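Local coordinates for putative cell surface protein, similar to internalin proteins (Listeria monocytogenes EGD-e, PDB 5KZS) that is of unknown function but, as an internalin-like leucine-rich-repeat protein, probably sits at the cell surface and may engage host targets, at residues A[313-318]-A[334-339]; A[259-264]-A[299-304]; A[224-229]-A[242-247]. One frame throughout, in Å; residues are numbered along the deposited sequence.

Interaction 1 (A[313-318]-A[334-339])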
# COMPACT_ATOMS: atom_id res chain seq x y z
N VAL A 313 -27.68 -8.67 28.11
CA VAL A 313 -26.84 -8.76 26.93
C VAL A 313 -26.08 -7.44 26.83
O VAL A 313 -26.69 -6.38 26.70
CB VAL A 313 -27.71 -9.04 25.69
CG1 VAL A 313 -26.93 -8.81 24.39
CG2 VAL A 313 -28.26 -10.46 25.76
N TYR A 314 -24.75 -7.52 26.90
CA TYR A 314 -23.89 -6.35 27.04
C TYR A 314 -22.89 -6.22 25.89
O TYR A 314 -22.08 -7.12 25.67
CB TYR A 314 -23.13 -6.46 28.35
CG TYR A 314 -23.99 -6.32 29.59
CD1 TYR A 314 -24.41 -5.07 30.03
CD2 TYR A 314 -24.37 -7.45 30.33
CE1 TYR A 314 -25.20 -4.94 31.18
CE2 TYR A 314 -25.15 -7.32 31.47
CZ TYR A 314 -25.56 -6.07 31.89
OH TYR A 314 -26.33 -5.95 33.02
N ASN A 315 -22.94 -5.10 25.18
CA ASN A 315 -21.95 -4.81 24.14
C ASN A 315 -20.69 -4.25 24.79
O ASN A 315 -20.64 -3.07 25.15
CB ASN A 315 -22.50 -3.81 23.12
CG ASN A 315 -23.67 -4.37 22.35
OD1 ASN A 315 -23.64 -5.51 21.89
ND2 ASN A 315 -24.72 -3.56 22.20
N PHE A 316 -19.69 -5.10 24.96
CA PHE A 316 -18.44 -4.70 25.63
C PHE A 316 -17.40 -4.21 24.65
O PHE A 316 -17.48 -4.49 23.45
CB PHE A 316 -17.87 -5.84 26.48
CG PHE A 316 -18.29 -5.79 27.92
CD1 PHE A 316 -19.53 -6.31 28.32
CD2 PHE A 316 -17.47 -5.20 28.88
CE1 PHE A 316 -19.93 -6.24 29.64
CE2 PHE A 316 -17.86 -5.14 30.20
CZ PHE A 316 -19.09 -5.66 30.58
N ASN A 317 -16.45 -3.44 25.18
CA ASN A 317 -15.17 -3.21 24.52
C ASN A 317 -14.04 -2.95 25.48
O ASN A 317 -14.23 -2.53 26.61
CB ASN A 317 -15.24 -2.07 23.49
CG ASN A 317 -15.36 -0.69 24.14
OD1 ASN A 317 -14.37 0.02 24.32
ND2 ASN A 317 -16.59 -0.32 24.48
N VAL A 318 -12.84 -3.18 24.98
CA VAL A 318 -11.61 -2.80 25.63
C VAL A 318 -11.04 -1.70 24.72
O VAL A 318 -11.24 -1.74 23.52
CB VAL A 318 -10.70 -4.05 25.78
CG1 VAL A 318 -9.22 -3.75 25.55
CG2 VAL A 318 -10.92 -4.71 27.13
N ASP A 334 -14.06 -5.29 20.44
CA ASP A 334 -15.44 -5.45 20.91
C ASP A 334 -15.86 -6.92 21.06
O ASP A 334 -15.29 -7.83 20.43
CB ASP A 334 -16.40 -4.76 19.94
CG ASP A 334 -16.02 -3.32 19.64
OD1 ASP A 334 -15.17 -2.75 20.35
OD2 ASP A 334 -16.58 -2.76 18.68
N TRP A 335 -16.87 -7.16 21.90
CA TRP A 335 -17.56 -8.44 21.94
C TRP A 335 -18.87 -8.31 22.71
O TRP A 335 -19.05 -7.38 23.49
CB TRP A 335 -16.68 -9.54 22.55
CG TRP A 335 -16.50 -9.44 24.01
CD1 TRP A 335 -17.16 -10.15 24.97
CD2 TRP A 335 -15.59 -8.58 24.70
NE1 TRP A 335 -16.72 -9.79 26.22
CE2 TRP A 335 -15.76 -8.82 26.08
CE3 TRP A 335 -14.66 -7.62 24.29
CZ2 TRP A 335 -15.02 -8.14 27.06
CZ3 TRP A 335 -13.92 -6.93 25.27
CH2 TRP A 335 -14.11 -7.20 26.64
N VAL A 336 -19.77 -9.26 22.46
CA VAL A 336 -21.03 -9.35 23.18
C VAL A 336 -20.83 -10.31 24.35
O VAL A 336 -20.35 -11.43 24.14
CB VAL A 336 -22.18 -9.85 22.27
CG1 VAL A 336 -23.46 -10.11 23.08
CG2 VAL A 336 -22.45 -8.86 21.15
N LEU A 337 -21.19 -9.86 25.55
CA LEU A 337 -21.18 -10.69 26.77
C LEU A 337 -22.60 -10.90 27.30
O LEU A 337 -23.27 -9.94 27.70
CB LEU A 337 -20.35 -10.03 27.86
CG LEU A 337 -20.08 -10.84 29.13
CD1 LEU A 337 -19.14 -11.99 28.83
CD2 LEU A 337 -19.50 -9.94 30.21
N THR A 338 -23.05 -12.16 27.32
CA THR A 338 -24.35 -12.52 27.87
C THR A 338 -24.17 -12.95 29.32
O THR A 338 -23.35 -13.81 29.63
CB THR A 338 -25.01 -13.62 27.03
OG1 THR A 338 -25.22 -13.12 25.71
CG2 THR A 338 -26.34 -14.07 27.64
N VAL A 339 -24.93 -12.31 30.21
CA VAL A 339 -24.95 -12.65 31.63
C VAL A 339 -26.30 -13.28 31.93
O VAL A 339 -27.34 -12.69 31.63
CB VAL A 339 -24.72 -11.40 32.50
CG1 VAL A 339 -24.79 -11.74 33.99
CG2 VAL A 339 -23.37 -10.76 32.17
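Strands 313-318 and 334-339 run antiparallel, and four main-chain hydrogen bonds fix their register. Y314 is paired with L337 in both directions, Y314 N to L337 O and L337 N to Y314 O each spanning 2.9 Å; the second is almost straight, 177° at the hydrogen, and lies in the carbonyl plane. Two residues further along the strands, F316 N meets W335 O at 2.8 Å, nearly along the C=O axis. The return bond, W335 N to F316 O, is longer at 3.1 Å, its donor standing above the carbonyl plane.

The tightly packed side carries F316, W335, L337 and Y314. The indole of W335 leaves its backbone in the crowded position between N and carbonyl carbon (chi1 73°), which swings it across to the partner strand. F316 CB then sits over one indole face, 3.7 Å from the centroid of the six-membered ring and 15° off its normal. The phenyl itself is slid aside, near parallel to the indole but barely overlapping it, and its CE1 instead meets L337 CD2 at 3.8 Å. Y314, partly exposed, rests its CD2 against V339 CG2 at 3.9 Å, while its hydroxyl bonds to S310 O. L304 of strand 301-304 and I260 of strand 258-261 lie against this face of the hairpin and pack on W335, so F316, W335 and L337 are buried.

The face bearing V313, N315, N317, D334, V336 and T338 is looser and more solvent-exposed. Its hydrophobic contact is slight: V313 CG1 and V336 CG1 approach obliquely to 3.9 Å. The two strands form a beta hairpin with one apolar face and one more polar, partly exposed face, within the mixed sheet that follows the leucine-rich repeats, consistent with the immunoglobulin-like domain of internalins.

Interaction 2 (A[259-264]-A[299-304])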
# COMPACT_ATOMS: atom_id res chain seq x y z
N THR A 259 -12.81 -12.64 31.50
CA THR A 259 -11.44 -12.59 31.04
C THR A 259 -11.41 -12.83 29.52
O THR A 259 -12.11 -13.73 29.01
CB THR A 259 -10.57 -13.62 31.78
OG1 THR A 259 -10.63 -13.36 33.19
CG2 THR A 259 -9.11 -13.55 31.31
N ILE A 260 -10.62 -12.02 28.81
CA ILE A 260 -10.42 -12.17 27.36
C ILE A 260 -8.94 -12.37 27.07
O ILE A 260 -8.09 -11.96 27.86
CB ILE A 260 -10.99 -10.98 26.57
CG1 ILE A 260 -10.36 -9.65 27.03
CG2 ILE A 260 -12.50 -10.92 26.72
CD1 ILE A 260 -10.60 -8.50 26.08
N GLN A 261 -8.64 -13.03 25.95
CA GLN A 261 -7.27 -13.17 25.47
C GLN A 261 -7.04 -12.06 24.44
O GLN A 261 -7.94 -11.75 23.66
CB GLN A 261 -7.03 -14.55 24.83
CG GLN A 261 -7.39 -15.76 25.71
CD GLN A 261 -6.56 -15.84 26.99
OE1 GLN A 261 -5.37 -15.51 26.99
NE2 GLN A 261 -7.19 -16.28 28.09
N LEU A 262 -5.86 -11.44 24.48
CA LEU A 262 -5.53 -10.35 23.55
C LEU A 262 -4.02 -10.15 23.47
O LEU A 262 -3.49 -9.16 24.01
CB LEU A 262 -6.24 -9.07 23.99
CG LEU A 262 -6.20 -7.86 23.05
CD1 LEU A 262 -6.75 -8.25 21.69
CD2 LEU A 262 -6.98 -6.69 23.65
N PRO A 263 -3.30 -11.09 22.82
CA PRO A 263 -1.83 -11.05 22.77
C PRO A 263 -1.22 -9.76 22.22
O PRO A 263 -0.09 -9.41 22.60
CB PRO A 263 -1.48 -12.23 21.86
CG PRO A 263 -2.64 -13.18 21.99
CD PRO A 263 -3.85 -12.31 22.19
N ILE A 264 -1.94 -9.08 21.32
CA ILE A 264 -1.47 -7.82 20.72
C ILE A 264 -1.08 -6.77 21.77
O ILE A 264 -0.05 -6.12 21.63
CB ILE A 264 -2.49 -7.24 19.68
CG1 ILE A 264 -1.86 -6.08 18.90
CG2 ILE A 264 -3.81 -6.81 20.31
CD1 ILE A 264 -2.66 -5.64 17.69
N THR A 299 -0.46 -14.90 31.25
CA THR A 299 -1.52 -15.50 30.44
C THR A 299 -1.93 -14.65 29.23
O THR A 299 -2.81 -15.05 28.47
CB THR A 299 -2.74 -15.77 31.32
OG1 THR A 299 -3.15 -14.54 31.93
CG2 THR A 299 -2.40 -16.78 32.41
N GLU A 300 -1.30 -13.48 29.06
CA GLU A 300 -1.66 -12.52 28.01
C GLU A 300 -3.17 -12.31 27.94
O GLU A 300 -3.78 -12.32 26.86
CB GLU A 300 -1.07 -12.94 26.66
CG GLU A 300 0.45 -13.06 26.66
CD GLU A 300 1.09 -12.95 25.28
OE1 GLU A 300 0.56 -13.55 24.31
OE2 GLU A 300 2.14 -12.28 25.16
N SER A 301 -3.77 -12.14 29.12
CA SER A 301 -5.21 -11.89 29.25
C SER A 301 -5.48 -10.59 29.99
O SER A 301 -4.63 -10.06 30.72
CB SER A 301 -5.95 -13.06 29.93
OG SER A 301 -5.07 -13.99 30.54
N ILE A 302 -6.67 -10.07 29.74
CA ILE A 302 -7.16 -8.87 30.37
C ILE A 302 -8.46 -9.28 31.04
O ILE A 302 -9.30 -9.93 30.42
CB ILE A 302 -7.36 -7.75 29.33
CG1 ILE A 302 -5.99 -7.22 28.89
CG2 ILE A 302 -8.21 -6.60 29.89
CD1 ILE A 302 -6.03 -6.50 27.55
N THR A 303 -8.61 -8.91 32.32
CA THR A 303 -9.79 -9.24 33.11
C THR A 303 -10.62 -7.99 33.40
O THR A 303 -10.09 -6.98 33.84
CB THR A 303 -9.40 -9.93 34.43
OG1 THR A 303 -8.68 -11.13 34.12
CG2 THR A 303 -10.63 -10.28 35.26
N LEU A 304 -11.92 -8.08 33.12
CA LEU A 304 -12.86 -7.03 33.43
C LEU A 304 -13.69 -7.46 34.64
O LEU A 304 -14.21 -8.58 34.66
CB LEU A 304 -13.81 -6.78 32.25
CG LEU A 304 -13.32 -6.59 30.79
CD1 LEU A 304 -14.17 -5.53 30.12
CD2 LEU A 304 -11.84 -6.25 30.64
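The carbonyl oxygen of I302 takes one hydrogen bond and one weaker CA-H...O contact from segment 259-264. I260 N donates to I302 O nearly straight, 3.0 Å at 173°, entering almost along the C=O axis, and T259 CA approaches the same I302 O to 3.5 Å. I260 O is held likewise, by I302 N at 3.0 Å and by S301 CA, so I260 and I302 form an antiparallel hydrogen-bonded pair.

Further along, L262 N reaches E300 O at 3.3 Å, a long bond but straight (174°). E300 lies in the left-handed helical region, as position 1 of a G1 beta bulge requires, and forms that bulge with S301 against strand 289-296. S301 OG is held within its own segment by a very short bond from T299 OG1 and a weak one to T299 O.

On the face of T259, S301 and T303, the hydroxyls T259 OG1 and T303 OG1 hydrogen-bond at 3.1 Å. T259 CG2, anti to its backbone N, is pushed against S301 CB at 3.5 Å, tighter than usual carbon packing. The other face is apolar: I260 CG1 lies 4.2 Å from I302 CB, and I260 packs on W335 and V318. Beside them, from the loop, L262 CD2 crosses I302 CD1 obliquely at 4.0 Å.

Main-chain bonds therefore carry the strand pairing, which probably depends little on ionisation; the charged group is E300, at its end, whose OE1 touches P263 CB.

Interaction 3 (A[224-229]-A[242-247])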
# COMPACT_ATOMS: atom_id res chain seq x y z
N TYR A 224 -4.04 0.52 11.53
CA TYR A 224 -5.39 0.40 10.97
C TYR A 224 -5.71 -0.95 10.29
O TYR A 224 -6.18 -1.01 9.16
CB TYR A 224 -5.67 1.56 10.02
CG TYR A 224 -5.90 2.88 10.70
CD1 TYR A 224 -7.10 3.12 11.38
CD2 TYR A 224 -4.96 3.90 10.64
CE1 TYR A 224 -7.34 4.34 11.99
CE2 TYR A 224 -5.19 5.13 11.24
CZ TYR A 224 -6.39 5.35 11.92
OH TYR A 224 -6.65 6.55 12.53
N ASN A 225 -5.42 -2.02 11.01
CA ASN A 225 -5.80 -3.39 10.64
C ASN A 225 -6.59 -3.99 11.83
O ASN A 225 -6.90 -3.28 12.81
CB ASN A 225 -4.54 -4.19 10.29
CG ASN A 225 -4.08 -3.96 8.85
OD1 ASN A 225 -4.67 -4.47 7.91
ND2 ASN A 225 -3.00 -3.19 8.69
N HIS A 226 -6.92 -5.28 11.77
CA HIS A 226 -7.78 -5.89 12.78
C HIS A 226 -7.18 -7.12 13.44
O HIS A 226 -7.88 -8.11 13.67
CB HIS A 226 -9.14 -6.22 12.14
CG HIS A 226 -9.68 -5.14 11.26
ND1 HIS A 226 -10.37 -4.05 11.75
CD2 HIS A 226 -9.64 -4.98 9.92
CE1 HIS A 226 -10.72 -3.26 10.75
NE2 HIS A 226 -10.29 -3.80 9.63
N LEU A 227 -5.89 -7.06 13.78
CA LEU A 227 -5.20 -8.22 14.36
C LEU A 227 -5.44 -8.36 15.87
O LEU A 227 -5.44 -7.37 16.60
CB LEU A 227 -3.70 -8.13 14.11
CG LEU A 227 -3.24 -8.04 12.67
CD1 LEU A 227 -1.72 -8.02 12.62
CD2 LEU A 227 -3.78 -9.20 11.84
N ASN A 228 -5.66 -9.61 16.30
CA ASN A 228 -5.67 -9.97 17.71
C ASN A 228 -4.28 -10.37 18.19
O ASN A 228 -4.01 -10.38 19.38
CB ASN A 228 -6.63 -11.13 17.96
CG ASN A 228 -8.07 -10.75 17.71
OD1 ASN A 228 -8.49 -10.66 16.58
ND2 ASN A 228 -8.83 -10.52 18.78
N GLU A 229 -3.40 -10.67 17.26
CA GLU A 229 -2.09 -11.19 17.60
C GLU A 229 -1.14 -10.90 16.46
O GLU A 229 -1.51 -11.03 15.29
CB GLU A 229 -2.20 -12.71 17.89
CG GLU A 229 -0.95 -13.54 17.58
CD GLU A 229 -0.95 -14.88 18.28
OE1 GLU A 229 -0.04 -15.09 19.11
OE2 GLU A 229 -1.85 -15.72 18.01
N ASN A 242 -3.02 2.40 15.90
CA ASN A 242 -4.45 2.15 15.85
C ASN A 242 -4.74 0.74 15.34
O ASN A 242 -4.00 0.20 14.51
CB ASN A 242 -5.12 3.17 14.94
CG ASN A 242 -4.60 4.57 15.19
OD1 ASN A 242 -4.89 5.17 16.23
ND2 ASN A 242 -3.84 5.10 14.24
N GLN A 243 -5.83 0.15 15.83
CA GLN A 243 -6.21 -1.22 15.50
C GLN A 243 -7.64 -1.42 16.00
O GLN A 243 -8.00 -0.90 17.05
CB GLN A 243 -5.23 -2.22 16.16
CG GLN A 243 -5.06 -3.54 15.42
CD GLN A 243 -4.14 -3.52 14.18
OE1 GLN A 243 -4.06 -4.52 13.45
NE2 GLN A 243 -3.42 -2.43 13.97
N SER A 244 -8.46 -2.11 15.23
CA SER A 244 -9.86 -2.30 15.60
C SER A 244 -10.21 -3.73 15.33
O SER A 244 -9.95 -4.21 14.23
CB SER A 244 -10.81 -1.37 14.82
OG SER A 244 -10.98 -1.75 13.46
N GLY A 245 -10.79 -4.42 16.32
CA GLY A 245 -11.15 -5.82 16.13
C GLY A 245 -12.25 -6.29 17.03
O GLY A 245 -12.92 -5.50 17.70
N THR A 246 -12.47 -7.59 17.00
CA THR A 246 -13.31 -8.25 17.97
C THR A 246 -12.59 -9.44 18.58
O THR A 246 -11.56 -9.93 18.09
CB THR A 246 -14.69 -8.70 17.40
OG1 THR A 246 -14.51 -9.73 16.41
CG2 THR A 246 -15.47 -7.49 16.84
N VAL A 247 -13.15 -9.85 19.71
CA VAL A 247 -12.71 -11.02 20.42
C VAL A 247 -14.00 -11.87 20.54
O VAL A 247 -15.11 -11.35 20.34
CB VAL A 247 -11.98 -10.58 21.72
CG1 VAL A 247 -12.85 -10.74 22.97
CG2 VAL A 247 -10.63 -11.26 21.86
O HOH W 1 -10.07 -8.75 15.45
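Here the last turns of the leucine-rich repeat pass into the following sheet: N225 occupies the asparagine position of the LxLxxNxL repeat pattern, and its side-chain amide bonds to the main chain of L199, L204 and L222, as the repeat asparagine usually does. The main-chain oxygen N225 O accepts S244 N at 3.1 Å, nearly along the C=O axis.

The Q243 side chain bridges to the other segment. Its CG is anti to the backbone N (chi1 -152°) and the chain bends at chi2, 78°, which carries the amide alongside the 225-227 backbone. Q243 OE1 takes L227 N at 3.1 Å on an in-plane lone pair, almost straight at 172°. Q243 NE2 donates to the carbonyl of the preceding residue, N242 O, at 2.7 Å, and to L222 O as well. N242 O also receives Y224 N at 3.0 Å, so two donors grip it.

At the edge of the H226 imidazole, ND1 donates to S244 O at a short 2.5 Å, close to the ring plane, with S244 OG as a second, weak acceptor; ND1 therefore probably carries a proton. Farther along, N228 ND2 donates to T246 O at 2.9 Å, within its amide plane. Beside it, one water accepts from T246 N and is placed to donate to H226 O and N228 OD1, linking the two segments. At the other end N242 CB stands over the centre of the Y224 ring, 3.9 Å from its centroid, while F201 also stacks with that ring.

Around the junction, strand 205-206 pairs with 226-227, Y333 OH of strand 331-339 bonds to L227 O, and N228 joins I264 of helix 263-270, so repeat, helix and sheet meet here.

All three contacts sit at the C-terminal end of the chain, their centres 14 to 16 Å apart, and all reach the same mixed sheet. Interactions 1 and 2 share a hydrophobic core: F316 CD2 meets L304 CD1 at 3.5 Å, and W335 CZ3 packs on I260 CD1 at 3.8 Å. Interaction 3 joins interaction 1 through neighbouring strands, D334 N lying 3.0 Å from G245 O and V247 N 3.0 Å from D334 O, both probable hydrogen bonds. It joins interaction 2 through I264 N and N228 O, 3.1 Å apart, probably bonded too. The repeat's end is thereby tied to the hairpin and to the helix that follows the edge strand.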